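Local coordinates for protein yopT (Bacillus subtilis, PDB 2DLB) that is of unknown function, a SPbeta prophage-derived protein that forms a homodimer by pairing beta-strands between its two subunits, at the interface of chains A and B. Coordinates in Å, arbitrary orientation; residue numbers count along the deposited sequence, not the author numbering. Chains: chain A/B, yopT.

The interface of chains A and B. Residues chain A 8, 10, 43, 55-57; chain B 12, 14.
With CG1 lodged between its backbone N and carbonyl carbon (chi1 61°) and CD1 extended beyond it (chi2 162°), B:Ile14 sends its longer branch toward A:Phe55, while CG2, lying opposite the carbonyl carbon, turns to A:Val43. The terminal methyl CD1 of B:Ile14 lies over a face of the phenyl ring, off centre toward its CG-CD1 bond, 3.7 Å from A:Phe55 CD1 and also close to CG and CE1, the two side chains meeting at a slant. CG2 approaches A:Val43 CG1 to 3.8 Å, roughly at right angles, and the CD1 methyl of A:Leu10 fits against both ends of the forked isoleucine. A:Ile8 adds to this apolar contact through its CB, which faces B:Ile14 CG1. The wedged isoleucine thus has contacts on each of its branches, which should limit its rotation.

B:Leu12 fills the adjoining position. Its CB lies 3.8 Å from A:Leu57 CD1, and its CD1 meets A:Val43 CG2 tip to tip at 4.0 Å, so the two methyls of A:Val43 serve different chain B residues.

Alongside these packing contacts, the backbones pair in antiparallel register. A:Ile8 and B:Ile14 exchange two hydrogen bonds, A:Ile8 N to B:Ile14 O at 3.0 Å and B:Ile14 N to A:Ile8 O at 2.9 Å. A:Leu10 and B:Leu12 exchange a second pair of backbone hydrogen bonds. On the opposite flank, the carbonyl oxygen of A:Lys56 comes within 3.3 Å of B:Ile14 CA, where A:Leu57 and B:Ile14 form an antiparallel bridge.

Strand 3-19 of chain B is therefore inserted between strands 3-19 and 52-69 of chain A, with A:Val43 contributed by strand 42-46. The two-fold symmetry repeats this arrangement with the chains exchanged, interleaving the subunits of the homodimer.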
loop_
_atom_site.group_PDB
_atom_site.type_symbol
_atom_site.label_atom_id
_atom_site.label_comp_id
_atom_site.label_asym_id
_atom_site.label_seq_id
_atom_site.Cartn_x
_atom_site.Cartn_y
_atom_site.Cartn_z
ATOM N N ILE A 8 5.145 -5.398 8.719
ATOM C CA ILE A 8 5.041 -6.080 7.450
ATOM C C ILE A 8 5.349 -5.071 6.337
ATOM O O ILE A 8 4.802 -3.978 6.304
ATOM C CB ILE A 8 3.661 -6.719 7.262
ATOM C CG1 ILE A 8 3.215 -7.585 8.476
ATOM C CG2 ILE A 8 3.618 -7.526 6.008
ATOM C CD1 ILE A 8 2.329 -6.815 9.471
ATOM N N LEU A 10 4.802 -4.225 2.566
ATOM C CA LEU A 10 3.938 -4.456 1.426
ATOM C C LEU A 10 4.520 -3.750 0.202
ATOM O O LEU A 10 4.756 -2.532 0.261
ATOM C CB LEU A 10 2.533 -3.911 1.648
ATOM C CG LEU A 10 1.870 -4.212 2.977
ATOM C CD1 LEU A 10 0.451 -3.640 2.974
ATOM C CD2 LEU A 10 1.871 -5.678 3.290
ATOM N N VAL A 43 -3.778 3.027 5.769
ATOM C CA VAL A 43 -4.013 2.508 4.432
ATOM C C VAL A 43 -5.146 1.490 4.505
ATOM O O VAL A 43 -5.291 0.756 5.467
ATOM C CB VAL A 43 -2.725 1.897 3.844
ATOM C CG1 VAL A 43 -2.190 0.720 4.657
ATOM C CG2 VAL A 43 -2.916 1.523 2.367
ATOM N N PHE A 55 -5.416 -0.568 7.967
ATOM C CA PHE A 55 -4.188 -0.857 8.677
ATOM C C PHE A 55 -3.431 0.415 9.062
ATOM O O PHE A 55 -3.429 1.393 8.301
ATOM C CB PHE A 55 -3.200 -1.662 7.824
ATOM C CG PHE A 55 -3.745 -2.977 7.324
ATOM C CD1 PHE A 55 -3.592 -4.097 8.127
ATOM C CD2 PHE A 55 -4.376 -3.070 6.104
ATOM C CE1 PHE A 55 -4.102 -5.282 7.695
ATOM C CE2 PHE A 55 -4.885 -4.284 5.690
ATOM C CZ PHE A 55 -4.724 -5.377 6.492
ATOM N N LYS A 56 -2.772 0.369 10.217
ATOM C CA LYS A 56 -1.824 1.390 10.580
ATOM C C LYS A 56 -0.645 1.353 9.591
ATOM O O LYS A 56 -0.024 0.312 9.424
ATOM C CB LYS A 56 -1.326 1.219 12.015
ATOM C CG LYS A 56 -0.275 2.227 12.427
ATOM C CD LYS A 56 0.194 2.042 13.870
ATOM C CE LYS A 56 1.339 3.026 14.179
ATOM N NZ LYS A 56 1.705 2.981 15.617
ATOM N N LEU A 57 -0.336 2.514 9.020
ATOM C CA LEU A 57 0.781 2.689 8.105
ATOM C C LEU A 57 1.902 3.423 8.809
ATOM O O LEU A 57 1.662 4.556 9.278
ATOM C CB LEU A 57 0.299 3.487 6.892
ATOM C CG LEU A 57 1.245 3.733 5.766
ATOM C CD1 LEU A 57 1.738 2.414 5.163
ATOM C CD2 LEU A 57 0.559 4.594 4.706
ATOM N N LEU B 12 5.285 0.015 1.360
ATOM C CA LEU B 12 4.620 0.366 2.586
ATOM C C LEU B 12 5.123 -0.497 3.749
ATOM O O LEU B 12 5.464 -1.668 3.515
ATOM C CB LEU B 12 3.121 0.122 2.492
ATOM C CG LEU B 12 2.385 0.799 1.327
ATOM C CD1 LEU B 12 0.897 0.597 1.514
ATOM C CD2 LEU B 12 2.750 2.283 1.187
ATOM N N ILE B 14 3.398 -1.688 7.298
ATOM C CA ILE B 14 2.218 -1.662 8.130
ATOM C C ILE B 14 2.463 -2.391 9.452
ATOM O O ILE B 14 3.435 -3.147 9.574
ATOM C CB ILE B 14 0.955 -2.264 7.442
ATOM C CG1 ILE B 14 1.157 -3.739 7.084
ATOM C CG2 ILE B 14 0.543 -1.402 6.250
ATOM C CD1 ILE B 14 -0.158 -4.476 6.827
#